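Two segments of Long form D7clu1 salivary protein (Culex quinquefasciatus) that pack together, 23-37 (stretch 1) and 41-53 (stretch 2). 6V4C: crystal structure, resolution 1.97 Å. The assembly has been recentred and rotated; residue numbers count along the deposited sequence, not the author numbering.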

# COMPACT_ATOMS: atom_id res chain seq x y z
N PHE A 23 12.42 1.61 -8.92
CA PHE A 23 12.55 2.60 -9.98
C PHE A 23 13.90 3.32 -9.96
O PHE A 23 14.34 3.80 -11.01
CB PHE A 23 11.37 3.57 -9.99
CG PHE A 23 11.54 4.75 -9.07
CD1 PHE A 23 11.73 4.58 -7.71
CD2 PHE A 23 11.49 6.05 -9.57
CE1 PHE A 23 11.88 5.66 -6.87
CE2 PHE A 23 11.63 7.14 -8.73
CZ PHE A 23 11.83 6.94 -7.38
N GLY A 24 14.56 3.38 -8.81
CA GLY A 24 15.90 3.95 -8.75
C GLY A 24 16.00 5.39 -9.17
O GLY A 24 16.94 5.77 -9.89
N ASN A 25 15.04 6.22 -8.76
CA ASN A 25 15.04 7.66 -9.02
C ASN A 25 14.94 8.02 -10.50
O ASN A 25 15.21 9.16 -10.88
CB ASN A 25 16.21 8.38 -8.34
CG ASN A 25 16.18 8.23 -6.83
OD1 ASN A 25 15.39 8.87 -6.14
ND2 ASN A 25 17.06 7.38 -6.30
N ASP A 26 14.56 7.07 -11.35
CA ASP A 26 14.28 7.33 -12.76
C ASP A 26 12.78 7.51 -12.89
O ASP A 26 12.02 6.53 -12.94
CB ASP A 26 14.80 6.20 -13.64
CG ASP A 26 14.79 6.55 -15.12
OD1 ASP A 26 13.74 7.00 -15.63
OD2 ASP A 26 15.84 6.38 -15.78
N PHE A 27 12.34 8.77 -12.96
CA PHE A 27 10.91 9.06 -12.94
C PHE A 27 10.24 8.77 -14.27
O PHE A 27 9.06 8.41 -14.30
CB PHE A 27 10.69 10.51 -12.49
CG PHE A 27 11.34 10.83 -11.18
CD1 PHE A 27 10.66 10.61 -9.99
CD2 PHE A 27 12.63 11.33 -11.13
CE1 PHE A 27 11.26 10.90 -8.77
CE2 PHE A 27 13.23 11.62 -9.92
CZ PHE A 27 12.55 11.40 -8.74
N GLY A 28 10.97 8.92 -15.38
CA GLY A 28 10.42 8.51 -16.67
C GLY A 28 10.14 7.03 -16.72
O GLY A 28 9.12 6.60 -17.27
N LEU A 29 11.03 6.22 -16.15
CA LEU A 29 10.76 4.79 -16.04
C LEU A 29 9.60 4.52 -15.10
O LEU A 29 8.78 3.63 -15.35
CB LEU A 29 12.02 4.06 -15.56
CG LEU A 29 11.93 2.54 -15.45
CD1 LEU A 29 11.57 1.92 -16.79
CD2 LEU A 29 13.23 1.96 -14.93
N ALA A 30 9.50 5.28 -14.01
CA ALA A 30 8.35 5.16 -13.12
C ALA A 30 7.07 5.52 -13.85
O ALA A 30 6.03 4.88 -13.64
CB ALA A 30 8.54 6.03 -11.89
N GLU A 31 7.12 6.53 -14.72
CA GLU A 31 5.93 6.90 -15.49
C GLU A 31 5.51 5.77 -16.41
O GLU A 31 4.31 5.53 -16.61
CB GLU A 31 6.19 8.18 -16.27
N LYS A 32 6.47 5.05 -16.99
CA LYS A 32 6.14 3.93 -17.87
C LYS A 32 5.47 2.80 -17.09
O LYS A 32 4.54 2.16 -17.59
CB LYS A 32 7.39 3.42 -18.58
CG LYS A 32 7.90 4.32 -19.69
N TRP A 33 5.94 2.54 -15.87
CA TRP A 33 5.36 1.46 -15.07
C TRP A 33 3.92 1.76 -14.69
O TRP A 33 3.07 0.86 -14.72
CB TRP A 33 6.22 1.21 -13.83
CG TRP A 33 7.57 0.64 -14.15
CD1 TRP A 33 8.00 0.19 -15.36
CD2 TRP A 33 8.67 0.48 -13.25
NE1 TRP A 33 9.30 -0.25 -15.27
CE2 TRP A 33 9.73 -0.09 -13.98
CE3 TRP A 33 8.85 0.75 -11.89
CZ2 TRP A 33 10.96 -0.38 -13.40
CZ3 TRP A 33 10.07 0.45 -11.31
CH2 TRP A 33 11.11 -0.11 -12.07
N MET A 34 3.62 3.01 -14.32
CA MET A 34 2.24 3.37 -13.99
C MET A 34 1.32 3.17 -15.19
O MET A 34 0.17 2.74 -15.03
CB MET A 34 2.17 4.81 -13.51
CG MET A 34 3.08 5.12 -12.33
SD MET A 34 2.82 6.78 -11.67
CE MET A 34 4.48 7.21 -11.16
N LYS A 35 1.81 3.47 -16.39
CA LYS A 35 1.07 3.21 -17.62
C LYS A 35 1.12 1.75 -18.05
O LYS A 35 0.54 1.41 -19.08
CB LYS A 35 1.59 4.10 -18.75
CG LYS A 35 1.44 5.59 -18.50
N TRP A 36 1.81 0.90 -17.28
CA TRP A 36 1.97 -0.51 -17.62
C TRP A 36 2.63 -0.71 -18.98
O TRP A 36 2.27 -1.60 -19.75
CB TRP A 36 0.66 -1.30 -17.50
CG TRP A 36 0.41 -1.84 -16.12
CD1 TRP A 36 0.43 -1.13 -14.95
CD2 TRP A 36 0.11 -3.19 -15.77
NE1 TRP A 36 0.16 -1.97 -13.89
CE2 TRP A 36 -0.04 -3.24 -14.37
CE3 TRP A 36 -0.04 -4.37 -16.50
CZ2 TRP A 36 -0.34 -4.41 -13.69
CZ3 TRP A 36 -0.34 -5.54 -15.82
CH2 TRP A 36 -0.49 -5.55 -14.43
N SER A 37 3.61 0.15 -19.28
CA SER A 37 4.45 -0.02 -20.47
C SER A 37 5.69 -0.81 -20.05
O SER A 37 6.79 -0.29 -19.91
CB SER A 37 4.82 1.34 -21.06
N SER A 41 14.17 -4.27 -21.86
CA SER A 41 14.99 -3.39 -22.68
C SER A 41 15.26 -2.15 -21.85
O SER A 41 16.27 -1.46 -22.04
N ASP A 42 14.35 -1.86 -20.92
CA ASP A 42 14.60 -0.93 -19.83
C ASP A 42 15.17 -1.74 -18.67
O ASP A 42 14.56 -2.71 -18.22
CB ASP A 42 13.31 -0.23 -19.42
CG ASP A 42 13.30 1.23 -19.82
OD1 ASP A 42 14.33 1.91 -19.62
OD2 ASP A 42 12.26 1.70 -20.34
N GLY A 43 16.36 -1.34 -18.21
CA GLY A 43 17.15 -2.13 -17.28
C GLY A 43 16.44 -2.68 -16.06
O GLY A 43 16.46 -3.89 -15.83
N LYS A 44 15.80 -1.81 -15.28
CA LYS A 44 15.24 -2.21 -13.99
C LYS A 44 13.88 -2.89 -14.10
O LYS A 44 13.36 -3.34 -13.07
CB LYS A 44 15.11 -0.98 -13.09
CG LYS A 44 16.30 -0.03 -13.11
CD LYS A 44 15.90 1.32 -12.54
CE LYS A 44 16.98 2.37 -12.76
NZ LYS A 44 18.07 2.29 -11.75
N THR A 45 13.30 -2.98 -15.30
CA THR A 45 11.93 -3.47 -15.42
C THR A 45 11.81 -4.95 -15.06
O THR A 45 10.75 -5.38 -14.59
CB THR A 45 11.41 -3.20 -16.83
OG1 THR A 45 11.59 -1.82 -17.15
CG2 THR A 45 9.93 -3.54 -16.94
N ALA A 46 12.87 -5.72 -15.26
CA ALA A 46 12.79 -7.17 -15.06
C ALA A 46 12.43 -7.51 -13.62
O ALA A 46 11.47 -8.25 -13.37
CB ALA A 46 14.11 -7.83 -15.47
N CYS A 47 13.18 -6.98 -12.65
CA CYS A 47 12.91 -7.30 -11.26
C CYS A 47 11.72 -6.53 -10.69
O CYS A 47 11.21 -6.91 -9.63
CB CYS A 47 14.16 -7.07 -10.39
SG CYS A 47 15.52 -8.23 -10.71
N TYR A 48 11.27 -5.48 -11.37
CA TYR A 48 10.03 -4.82 -10.95
C TYR A 48 8.83 -5.72 -11.21
O TYR A 48 7.93 -5.84 -10.37
CB TYR A 48 9.86 -3.49 -11.67
CG TYR A 48 8.44 -2.96 -11.60
CD1 TYR A 48 7.95 -2.43 -10.42
CD2 TYR A 48 7.60 -3.02 -12.70
CE1 TYR A 48 6.65 -1.96 -10.33
CE2 TYR A 48 6.29 -2.55 -12.62
CZ TYR A 48 5.83 -2.02 -11.44
OH TYR A 48 4.54 -1.55 -11.35
N VAL A 49 8.80 -6.36 -12.39
CA VAL A 49 7.70 -7.27 -12.71
C VAL A 49 7.65 -8.42 -11.73
O VAL A 49 6.57 -8.85 -11.31
CB VAL A 49 7.82 -7.75 -14.17
CG1 VAL A 49 6.76 -8.79 -14.48
CG2 VAL A 49 7.71 -6.57 -15.12
N LYS A 50 8.82 -8.94 -11.33
CA LYS A 50 8.86 -10.02 -10.35
C LYS A 50 8.23 -9.58 -9.03
O LYS A 50 7.41 -10.30 -8.46
CB LYS A 50 10.31 -10.47 -10.13
CG LYS A 50 10.46 -11.51 -9.03
CD LYS A 50 11.92 -11.84 -8.78
CE LYS A 50 12.07 -12.84 -7.64
NZ LYS A 50 13.50 -13.16 -7.37
N CYS A 51 8.62 -8.40 -8.54
CA CYS A 51 7.98 -7.84 -7.35
C CYS A 51 6.47 -7.75 -7.53
O CYS A 51 5.70 -8.14 -6.65
CB CYS A 51 8.57 -6.46 -7.07
SG CYS A 51 7.99 -5.63 -5.55
N LEU A 52 6.03 -7.26 -8.69
CA LEU A 52 4.62 -6.99 -8.91
C LEU A 52 3.79 -8.27 -8.94
O LEU A 52 2.72 -8.33 -8.32
CB LEU A 52 4.43 -6.19 -10.20
CG LEU A 52 3.04 -5.60 -10.44
CD1 LEU A 52 2.76 -4.49 -9.43
CD2 LEU A 52 2.92 -5.07 -11.86
N VAL A 53 4.27 -9.30 -9.64
CA VAL A 53 3.47 -10.51 -9.78
C VAL A 53 3.42 -11.30 -8.48
O VAL A 53 2.41 -11.96 -8.18
CB VAL A 53 3.94 -11.37 -10.97
CG1 VAL A 53 3.78 -10.61 -12.27
CG2 VAL A 53 5.39 -11.81 -10.78

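This is a small, largely apolar contact between two helical segments, centred on an aromatic stack and supplemented by one weak hydrogen bond. It buries 499 Å², both sides summed. Helices 27-34 and 45-53 run at 42° to each other in their N-to-C directions, and their axes come no closer than 12.1 Å, so the helices meet mainly through side chains.

Trp33 has the largest area covered by the other stretch, 106 Å². Its six-membered ring and the ring of Tyr48 form an offset stack, with centroids 4.0 Å apart and planes only 3° from parallel; the closest atoms, Trp33 CE3 and Tyr48 CD1, are 3.6 Å apart. The offset also places Tyr48 CB over the indole, 3.8 Å from the centroid of the Trp33 six-membered ring and 19° off its normal, which is CH-pi geometry. At the indole edge, Trp33 NE1 donates to Thr45 OG1 at 3.4 Å; the 160° angle is favourable, but the length makes the bond weak. Tyr48 OH is buried by the contact and has no polar partner in the model.

Toward the start of helix 27-34, Leu29 uses its two methyls differently: CD1 lies 3.6 Å from Asp42 CG, whereas CD2 lies 3.6 Å from Lys44 CD. Asp26 caps this helix, its OD1 accepting from Leu29 N at 2.9 Å. The aliphatic part of Lys44 continues past Leu29 to the Phe23-Asp26 type I' turn, with Lys44 CD 3.3 Å from Phe23 O and Lys44 NZ 4.1 Å from Gly24 CA. An ideal CB on Gly24 would sit 2.6 Å from Lys44 NZ, a clash, and its positive phi independently favours glycine.

At the far end, Trp36 CZ2 meets Leu52 CD2 at 3.8 Å, an apolar contact just beyond the helix, where Trp36 adopts positive phi in a Schellman motif.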